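Local coordinates for arginine decarboxylase (PDB 3NZP), which probably converts arginine to agmatine by decarboxylation, an early step of polyamine biosynthesis, with pyridoxal 5'-phosphate as cofactor, at residues L118-N123 / M149-T154; V436-L441 / P472-S477; I462-R467 / L497-V502. All blocks are in the same frame, centred on the assembly; numbering follows the deposited sequence.

Interaction 1 of 3, residues L118-N123 / M149-T154; sequences LAMAYN and MGHNIT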
loop_
_atom_site.group_PDB
_atom_site.type_symbol
_atom_site.label_atom_id
_atom_site.label_comp_id
_atom_site.label_asym_id
_atom_site.label_seq_id
_atom_site.Cartn_x
_atom_site.Cartn_y
_atom_site.Cartn_z
ATOM N N LEU B 118 -17.687 -16.043 1.125
ATOM C CA LEU B 118 -16.960 -16.638 0.012
ATOM C C LEU B 118 -16.632 -18.087 0.358
ATOM O O LEU B 118 -16.988 -19.019 -0.365
ATOM C CB LEU B 118 -15.650 -15.889 -0.228
ATOM C CG LEU B 118 -15.098 -15.771 -1.656
ATOM C CD1 LEU B 118 -13.590 -15.792 -1.565
ATOM C CD2 LEU B 118 -15.598 -16.902 -2.569
ATOM N N ALA B 119 -15.945 -18.263 1.480
ATOM C CA ALA B 119 -15.553 -19.583 1.938
ATOM C C ALA B 119 -16.742 -20.530 1.958
ATOM O O ALA B 119 -16.649 -21.658 1.489
ATOM C CB ALA B 119 -14.943 -19.489 3.305
HETATM N N MSE B 120 -17.860 -20.066 2.501
HETATM C CA MSE B 120 -19.061 -20.881 2.590
HETATM C C MSE B 120 -19.577 -21.335 1.248
HETATM O O MSE B 120 -20.340 -22.296 1.158
HETATM C CB MSE B 120 -20.153 -20.111 3.293
HETATM C CG MSE B 120 -19.940 -20.050 4.755
HETATM SE SE MSE B 120 -21.117 -18.811 5.570
HETATM C CE MSE B 120 -22.800 -19.587 4.926
ATOM N N ALA B 121 -19.171 -20.640 0.199
ATOM C CA ALA B 121 -19.631 -20.990 -1.129
ATOM C C ALA B 121 -18.669 -21.909 -1.866
ATOM O O ALA B 121 -19.102 -22.916 -2.428
ATOM C CB ALA B 121 -19.888 -19.725 -1.939
ATOM N N TYR B 122 -17.375 -21.580 -1.854
ATOM C CA TYR B 122 -16.377 -22.386 -2.565
ATOM C C TYR B 122 -15.670 -23.508 -1.797
ATOM O O TYR B 122 -15.176 -24.462 -2.411
ATOM C CB TYR B 122 -15.331 -21.478 -3.219
ATOM C CG TYR B 122 -15.879 -20.707 -4.387
ATOM C CD1 TYR B 122 -16.642 -19.561 -4.192
ATOM C CD2 TYR B 122 -15.712 -21.172 -5.688
ATOM C CE1 TYR B 122 -17.236 -18.895 -5.269
ATOM C CE2 TYR B 122 -16.299 -20.522 -6.773
ATOM C CZ TYR B 122 -17.062 -19.387 -6.560
ATOM O OH TYR B 122 -17.671 -18.760 -7.631
ATOM N N ASN B 123 -15.615 -23.403 -0.471
ATOM C CA ASN B 123 -14.972 -24.438 0.334
ATOM C C ASN B 123 -15.687 -25.760 0.112
ATOM O O ASN B 123 -16.912 -25.815 0.187
ATOM C CB ASN B 123 -15.033 -24.102 1.827
ATOM C CG ASN B 123 -14.376 -25.172 2.685
ATOM O OD1 ASN B 123 -13.171 -25.417 2.568
ATOM N ND2 ASN B 123 -15.161 -25.823 3.536
HETATM N N MSE B 149 -25.638 -25.604 7.486
HETATM C CA MSE B 149 -25.531 -25.838 6.059
HETATM C C MSE B 149 -24.792 -27.140 5.784
HETATM O O MSE B 149 -24.787 -27.630 4.659
HETATM C CB MSE B 149 -24.762 -24.679 5.465
HETATM C CG MSE B 149 -24.780 -24.580 3.976
HETATM SE SE MSE B 149 -23.952 -22.884 3.556
HETATM C CE MSE B 149 -25.331 -21.695 4.359
ATOM N N GLY B 150 -24.158 -27.674 6.827
ATOM C CA GLY B 150 -23.406 -28.909 6.715
ATOM C C GLY B 150 -21.889 -28.745 6.627
ATOM O O GLY B 150 -21.166 -29.708 6.353
ATOM N N HIS B 151 -21.397 -27.537 6.871
ATOM C CA HIS B 151 -19.966 -27.263 6.793
ATOM C C HIS B 151 -19.197 -27.575 8.058
ATOM O O HIS B 151 -19.743 -27.565 9.155
ATOM C CB HIS B 151 -19.728 -25.794 6.438
ATOM C CG HIS B 151 -19.466 -25.561 4.989
ATOM N ND1 HIS B 151 -20.021 -24.508 4.294
ATOM C CD2 HIS B 151 -18.703 -26.242 4.101
ATOM C CE1 HIS B 151 -19.613 -24.553 3.037
ATOM N NE2 HIS B 151 -18.813 -25.595 2.895
ATOM N N ASN B 152 -17.911 -27.842 7.902
ATOM C CA ASN B 152 -17.081 -28.130 9.050
ATOM C C ASN B 152 -16.442 -26.816 9.491
ATOM O O ASN B 152 -15.247 -26.601 9.288
ATOM C CB ASN B 152 -16.018 -29.126 8.645
ATOM C CG ASN B 152 -15.103 -29.471 9.774
ATOM O OD1 ASN B 152 -14.181 -30.266 9.605
ATOM N ND2 ASN B 152 -15.342 -28.882 10.941
ATOM N N ILE B 153 -17.235 -25.935 10.100
ATOM C CA ILE B 153 -16.722 -24.633 10.515
ATOM C C ILE B 153 -16.323 -24.556 11.984
ATOM O O ILE B 153 -16.935 -25.191 12.841
ATOM C CB ILE B 153 -17.748 -23.515 10.183
ATOM C CG1 ILE B 153 -17.148 -22.145 10.482
ATOM C CG2 ILE B 153 -19.023 -23.718 10.969
ATOM C CD1 ILE B 153 -18.018 -20.981 10.041
ATOM N N THR B 154 -15.273 -23.783 12.256
ATOM C CA THR B 154 -14.757 -23.582 13.611
ATOM C C THR B 154 -14.603 -22.089 13.854
ATOM O O THR B 154 -13.885 -21.410 13.119
ATOM C CB THR B 154 -13.348 -24.235 13.800
ATOM O OG1 THR B 154 -13.441 -25.661 13.660
ATOM C CG2 THR B 154 -12.776 -23.903 15.176
#

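Interaction 2 of 3, residues V436-L441 / P472-S477; sequences VQERYL and PTRSAS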
loop_
_atom_site.group_PDB
_atom_site.type_symbol
_atom_site.label_atom_id
_atom_site.label_comp_id
_atom_site.label_asym_id
_atom_site.label_seq_id
_atom_site.Cartn_x
_atom_site.Cartn_y
_atom_site.Cartn_z
ATOM N N VAL B 436 24.355 3.572 -12.808
ATOM C CA VAL B 436 24.063 2.277 -13.416
ATOM C C VAL B 436 24.256 2.335 -14.925
ATOM O O VAL B 436 24.252 3.411 -15.520
ATOM C CB VAL B 436 22.611 1.836 -13.149
ATOM C CG1 VAL B 436 22.317 1.856 -11.664
ATOM C CG2 VAL B 436 21.649 2.747 -13.898
ATOM N N GLN B 437 24.421 1.169 -15.538
ATOM C CA GLN B 437 24.598 1.074 -16.981
ATOM C C GLN B 437 23.398 1.684 -17.698
ATOM O O GLN B 437 23.547 2.618 -18.490
ATOM C CB GLN B 437 24.749 -0.399 -17.405
ATOM C CG GLN B 437 26.128 -1.014 -17.172
ATOM C CD GLN B 437 27.175 -0.445 -18.101
ATOM O OE1 GLN B 437 27.350 0.778 -18.193
ATOM N NE2 GLN B 437 27.887 -1.329 -18.798
ATOM N N GLU B 438 22.214 1.142 -17.413
ATOM C CA GLU B 438 20.969 1.603 -18.022
ATOM C C GLU B 438 19.760 1.395 -17.114
ATOM O O GLU B 438 19.743 0.498 -16.273
ATOM C CB GLU B 438 20.728 0.876 -19.349
ATOM C CG GLU B 438 21.815 1.094 -20.376
ATOM C CD GLU B 438 21.513 0.412 -21.683
ATOM O OE1 GLU B 438 21.250 -0.808 -21.662
ATOM O OE2 GLU B 438 21.543 1.094 -22.730
ATOM N N ARG B 439 18.751 2.238 -17.304
ATOM C CA ARG B 439 17.513 2.178 -16.535
ATOM C C ARG B 439 16.424 1.688 -17.474
ATOM O O ARG B 439 16.052 2.402 -18.404
ATOM C CB ARG B 439 17.152 3.562 -16.012
ATOM C CG ARG B 439 18.010 4.018 -14.852
ATOM C CD ARG B 439 18.918 5.190 -15.182
ATOM N NE ARG B 439 18.721 6.277 -14.217
ATOM C CZ ARG B 439 19.642 7.176 -13.872
ATOM N NH1 ARG B 439 20.857 7.134 -14.409
ATOM N NH2 ARG B 439 19.340 8.127 -12.994
ATOM N N TYR B 440 15.926 0.472 -17.237
ATOM C CA TYR B 440 14.881 -0.117 -18.077
ATOM C C TYR B 440 13.489 0.273 -17.605
ATOM O O TYR B 440 13.093 -0.036 -16.486
ATOM C CB TYR B 440 14.989 -1.641 -18.099
ATOM C CG TYR B 440 16.283 -2.178 -18.676
ATOM C CD1 TYR B 440 17.508 -1.925 -18.053
ATOM C CD2 TYR B 440 16.282 -2.955 -19.836
ATOM C CE1 TYR B 440 18.699 -2.432 -18.569
ATOM C CE2 TYR B 440 17.465 -3.469 -20.360
ATOM C CZ TYR B 440 18.667 -3.203 -19.720
ATOM O OH TYR B 440 19.840 -3.718 -20.224
ATOM N N LEU B 441 12.753 0.949 -18.480
ATOM C CA LEU B 441 11.401 1.393 -18.194
ATOM C C LEU B 441 10.436 0.261 -18.536
ATOM O O LEU B 441 10.254 -0.066 -19.708
ATOM C CB LEU B 441 11.092 2.620 -19.040
ATOM C CG LEU B 441 9.711 3.235 -18.843
ATOM C CD1 LEU B 441 9.661 3.912 -17.487
ATOM C CD2 LEU B 441 9.424 4.230 -19.956
ATOM N N PRO B 472 24.194 -11.304 -19.840
ATOM C CA PRO B 472 23.798 -9.894 -19.710
ATOM C C PRO B 472 24.997 -9.013 -19.396
ATOM O O PRO B 472 25.885 -9.404 -18.647
ATOM C CB PRO B 472 22.794 -9.921 -18.567
ATOM C CG PRO B 472 23.319 -11.032 -17.704
ATOM C CD PRO B 472 23.625 -12.102 -18.740
ATOM N N THR B 473 25.009 -7.810 -19.951
ATOM C CA THR B 473 26.129 -6.906 -19.745
ATOM C C THR B 473 25.701 -5.477 -19.477
ATOM O O THR B 473 26.221 -4.543 -20.088
ATOM C CB THR B 473 27.014 -6.909 -20.978
ATOM O OG1 THR B 473 26.195 -6.692 -22.139
ATOM C CG2 THR B 473 27.732 -8.241 -21.105
ATOM N N ARG B 474 24.765 -5.301 -18.554
ATOM C CA ARG B 474 24.273 -3.969 -18.238
ATOM C C ARG B 474 23.759 -3.871 -16.814
ATOM O O ARG B 474 22.689 -4.397 -16.506
ATOM C CB ARG B 474 23.142 -3.607 -19.203
ATOM C CG ARG B 474 23.587 -3.238 -20.606
ATOM C CD ARG B 474 24.224 -1.866 -20.614
ATOM N NE ARG B 474 24.460 -1.372 -21.965
ATOM C CZ ARG B 474 24.884 -0.143 -22.249
ATOM N NH1 ARG B 474 25.073 0.224 -23.513
ATOM N NH2 ARG B 474 25.118 0.719 -21.268
ATOM N N SER B 475 24.510 -3.207 -15.943
ATOM C CA SER B 475 24.060 -3.049 -14.563
ATOM C C SER B 475 22.778 -2.226 -14.633
ATOM O O SER B 475 22.814 -1.009 -14.792
ATOM C CB SER B 475 25.117 -2.324 -13.722
ATOM O OG SER B 475 25.359 -1.018 -14.205
ATOM N N ALA B 476 21.643 -2.899 -14.508
ATOM C CA ALA B 476 20.351 -2.237 -14.615
ATOM C C ALA B 476 19.631 -1.867 -13.321
ATOM O O ALA B 476 19.944 -2.360 -12.239
ATOM C CB ALA B 476 19.432 -3.098 -15.475
ATOM N N SER B 477 18.655 -0.978 -13.457
ATOM C CA SER B 477 17.825 -0.547 -12.341
ATOM C C SER B 477 16.487 -0.219 -12.979
ATOM O O SER B 477 16.227 0.922 -13.351
ATOM C CB SER B 477 18.425 0.683 -11.662
ATOM O OG SER B 477 18.693 1.697 -12.605
#

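Interaction 3 of 3, residues I462-R467 / L497-V502; sequences IMPLDR and LFLHDV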
loop_
_atom_site.group_PDB
_atom_site.type_symbol
_atom_site.label_atom_id
_atom_site.label_comp_id
_atom_site.label_asym_id
_atom_site.label_seq_id
_atom_site.Cartn_x
_atom_site.Cartn_y
_atom_site.Cartn_z
ATOM N N ILE B 462 13.605 -11.087 -10.175
ATOM C CA ILE B 462 13.388 -10.475 -11.488
ATOM C C ILE B 462 14.358 -11.019 -12.531
ATOM O O ILE B 462 15.564 -10.984 -12.320
ATOM C CB ILE B 462 13.573 -8.958 -11.378
ATOM C CG1 ILE B 462 12.542 -8.396 -10.407
ATOM C CG2 ILE B 462 13.463 -8.326 -12.741
ATOM C CD1 ILE B 462 12.757 -6.951 -10.046
HETATM N N MSE B 463 13.836 -11.525 -13.644
HETATM C CA MSE B 463 14.691 -12.056 -14.707
HETATM C C MSE B 463 13.989 -11.979 -16.059
HETATM O O MSE B 463 12.765 -12.116 -16.134
HETATM C CB MSE B 463 15.056 -13.513 -14.444
HETATM C CG MSE B 463 13.899 -14.459 -14.661
HETATM SE SE MSE B 463 14.415 -16.295 -14.430
HETATM C CE MSE B 463 15.484 -16.507 -16.025
ATOM N N PRO B 464 14.749 -11.764 -17.144
ATOM C CA PRO B 464 14.169 -11.673 -18.483
ATOM C C PRO B 464 13.506 -12.983 -18.865
ATOM O O PRO B 464 13.875 -14.036 -18.352
ATOM C CB PRO B 464 15.372 -11.383 -19.358
ATOM C CG PRO B 464 16.294 -10.668 -18.428
ATOM C CD PRO B 464 16.188 -11.484 -17.186
ATOM N N LEU B 465 12.543 -12.927 -19.775
ATOM C CA LEU B 465 11.856 -14.140 -20.183
ATOM C C LEU B 465 12.614 -14.980 -21.196
ATOM O O LEU B 465 12.341 -16.171 -21.354
ATOM C CB LEU B 465 10.479 -13.807 -20.739
ATOM C CG LEU B 465 9.362 -13.787 -19.691
ATOM C CD1 LEU B 465 9.674 -12.747 -18.630
ATOM C CD2 LEU B 465 8.035 -13.491 -20.380
ATOM N N ASP B 466 13.562 -14.357 -21.879
ATOM C CA ASP B 466 14.343 -15.043 -22.893
ATOM C C ASP B 466 15.716 -14.401 -22.996
ATOM O O ASP B 466 16.066 -13.514 -22.211
ATOM C CB ASP B 466 13.631 -14.952 -24.244
ATOM C CG ASP B 466 13.633 -13.540 -24.813
ATOM O OD1 ASP B 466 13.064 -13.330 -25.911
ATOM O OD2 ASP B 466 14.206 -12.628 -24.168
ATOM N N ARG B 467 16.484 -14.849 -23.984
ATOM C CA ARG B 467 17.827 -14.341 -24.222
ATOM C C ARG B 467 18.738 -14.717 -23.047
ATOM O O ARG B 467 19.721 -14.034 -22.758
ATOM C CB ARG B 467 17.777 -12.825 -24.396
ATOM C CG ARG B 467 18.732 -12.295 -25.439
ATOM C CD ARG B 467 18.652 -10.787 -25.510
ATOM N NE ARG B 467 17.306 -10.353 -25.877
ATOM C CZ ARG B 467 16.928 -10.036 -27.110
ATOM N NH1 ARG B 467 15.671 -9.658 -27.336
ATOM N NH2 ARG B 467 17.812 -10.077 -28.106
ATOM N N LEU B 497 21.744 -6.330 -10.370
ATOM C CA LEU B 497 20.912 -6.780 -11.476
ATOM C C LEU B 497 21.524 -6.438 -12.823
ATOM O O LEU B 497 21.909 -5.296 -13.063
ATOM C CB LEU B 497 19.523 -6.148 -11.381
ATOM C CG LEU B 497 18.478 -6.662 -12.378
ATOM C CD1 LEU B 497 18.119 -8.113 -12.047
ATOM C CD2 LEU B 497 17.236 -5.772 -12.314
ATOM N N PHE B 498 21.618 -7.438 -13.696
ATOM C CA PHE B 498 22.170 -7.249 -15.039
ATOM C C PHE B 498 21.215 -7.739 -16.116
ATOM O O PHE B 498 20.773 -8.891 -16.076
ATOM C CB PHE B 498 23.509 -7.982 -15.196
ATOM C CG PHE B 498 24.619 -7.368 -14.407
ATOM C CD1 PHE B 498 24.818 -7.717 -13.079
ATOM C CD2 PHE B 498 25.415 -6.375 -14.970
ATOM C CE1 PHE B 498 25.791 -7.083 -12.314
ATOM C CE2 PHE B 498 26.393 -5.733 -14.216
ATOM C CZ PHE B 498 26.580 -6.086 -12.881
ATOM N N LEU B 499 20.905 -6.858 -17.068
ATOM C CA LEU B 499 20.006 -7.181 -18.181
ATOM C C LEU B 499 20.724 -7.040 -19.510
ATOM O O LEU B 499 21.681 -6.277 -19.626
ATOM C CB LEU B 499 18.796 -6.251 -18.181
ATOM C CG LEU B 499 17.910 -6.405 -16.955
ATOM C CD1 LEU B 499 16.903 -5.283 -16.923
ATOM C CD2 LEU B 499 17.232 -7.770 -16.998
ATOM N N HIS B 500 20.250 -7.762 -20.517
ATOM C CA HIS B 500 20.874 -7.705 -21.830
ATOM C C HIS B 500 20.644 -6.364 -22.518
ATOM O O HIS B 500 19.589 -5.750 -22.377
ATOM C CB HIS B 500 20.354 -8.849 -22.708
ATOM C CG HIS B 500 20.374 -10.184 -22.030
ATOM N ND1 HIS B 500 19.441 -10.549 -21.082
ATOM C CD2 HIS B 500 21.230 -11.228 -22.136
ATOM C CE1 HIS B 500 19.720 -11.760 -20.635
ATOM N NE2 HIS B 500 20.802 -12.194 -21.258
ATOM N N ASP B 501 21.652 -5.904 -23.248
ATOM C CA ASP B 501 21.554 -4.640 -23.964
ATOM C C ASP B 501 20.739 -4.890 -25.221
ATOM O O ASP B 501 21.265 -5.359 -26.223
ATOM C CB ASP B 501 22.946 -4.138 -24.349
ATOM C CG ASP B 501 22.906 -2.776 -25.004
ATOM O OD1 ASP B 501 23.980 -2.257 -25.361
ATOM O OD2 ASP B 501 21.794 -2.226 -25.159
ATOM N N VAL B 502 19.454 -4.579 -25.169
ATOM C CA VAL B 502 18.597 -4.811 -26.318
ATOM C C VAL B 502 18.094 -3.514 -26.937
ATOM O O VAL B 502 18.219 -2.446 -26.344
ATOM C CB VAL B 502 17.389 -5.674 -25.917
ATOM C CG1 VAL B 502 17.860 -7.049 -25.455
ATOM C CG2 VAL B 502 16.617 -4.978 -24.810
#

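Interaction 1 of 3, residues L118-N123 / M149-T154
Met149 meets Met120 through their terminal methyls; both residues are selenomethionine, and their side chains cross at about a right angle. The two CE atoms lie 3.3 Å apart, and Met120 CE is 3.8 Å from Met149 SE. Gly150 then ends helix 137-148 in a Schellman motif, its positive phi (102°) swinging the chain round toward the barrel strand. His151 comes next and carries the polar half of the contact, reaching the end of helix 113-122 with the edge of its ring. Met120 O lies in the ring plane, 3.0 Å from His151 CE1, while His151 NE2 gives a weak hydrogen bond (3.3 Å) to Asn123 O. Arg577 of the second subunit donates to Met120 O and, weakly, to Asn123 O, giving this helix end a partner across the dimer. The Asn123 amide slides past the imidazole, the planes 44° apart, with ND2 3.6 Å from His151 CD2; that amide nitrogen is held by Ala127 O. Beyond His151 the chain runs on as strand 152-157, which pairs with strands 128-131 and 179-183 of the parallel barrel, while helix 137-148 packs against Met120 through Ile142, Ile145 and Ala146.

Interaction 2 of 3, residues V436-L441 / P472-S477
A single parallel-type beta bridge between Glu438 and Ala476 joins strand 438-442 to the loop leading into its parallel neighbour, strand 479-480, in the beta domain that accompanies the barrel. Glu438 supplies both bridge bonds, each weak: its N donates to Ser475 O, and its O accepts from Ser477 N at 3.4 Å. Gln437 N is gripped by Ser475 OG at 2.7 Å, with a further weak bond to Ser475 O. A chi1 of 62° places that hydroxyl between the backbone N and the carbonyl carbon of Ser475, where it meets Gln437 N. Beside the bridge, the Glu438 carboxylate stacks on one face of the Arg474 guanidinium, the two planes 11° apart and Glu438 CD offset toward the rim. Glu438 OE1 is 3.3 Å from Arg474 NE but well out of the plane, making this a salt bridge of charges with no N-H aimed at the oxygen. Arg474 NH1 has a second acid partner, Asp501. Val436 CG2 and Arg439 CG both approach Ser477 OG, the latter to 3.3 Å. Tyr440 runs across Arg474, its OH bonded to His500 O and lying 3.5 Å from Arg474 CB, while Ala476 CB touches the ring at Tyr440 CE1, 3.2 Å away.

Interaction 3 of 3, residues I462-R467 / L497-V502
The backbones of Ile462-Arg467 and Leu497-Val502 run in roughly the same direction, 36° apart, but even the closest pair of CA atoms, those of Pro464 and Leu499, is 7.4 Å apart, too far for direct strand pairing, and contacts made largely by side chains do the joining. At the first residue of strand 462-464, Leu497 CD1 lies 3.9 Å from Ile462 O. Next along, the Pro464 ring meets a leucine methyl, CG to Leu499 CD2 at 3.4 Å, and the same proline CG lies near the plane of the His500 ring, at its edge. Arg467 lies over one face of the imidazole: its CB sits 4.2 Å from the centroid of the His500 ring, almost exactly on the ring normal, in a CH-pi contact. Beyond it the side chain slides past His500 in the opposite direction, with Arg467 CD 3.8 Å from His500 CB. The guanidinium then lays one face against Val502, whose CG1 is 3.4 Å from Arg467 NE and offset toward the rim. Arg467 O also comes close to His500 NE2, but without a hydrogen-bond angle. Outside the pair, Glu507 meets the guanidinium charge in a salt bridge at NH2, and His500 bonds through ND1 to Tyr509 OH and through NE2 to Glu470 O. A carbonyl only accepts, so NE2 must carry that proton, and with both nitrogens engaged the ring's rotation is fixed.

Interaction 1 closes first along the chain and lies in the cofactor-binding barrel, whereas interactions 2 and 3 belong to the beta domain on the opposite side of the chain's centre; their centres are about 50 and 45 Å from that of interaction 1. The later two are neighbours, with centres about 9 Å apart, and their segments alternate in sequence: 436-441, 462-467, 472-477, 497-502. Both reach the same mixed sheet, and Ala476 N probably hydrogen-bonds to Leu497 O (2.8 Å), coupling the two loops directly. Interactions 1 and 2 each also touch the second subunit, so barrel and beta domain alike take part in the dimer.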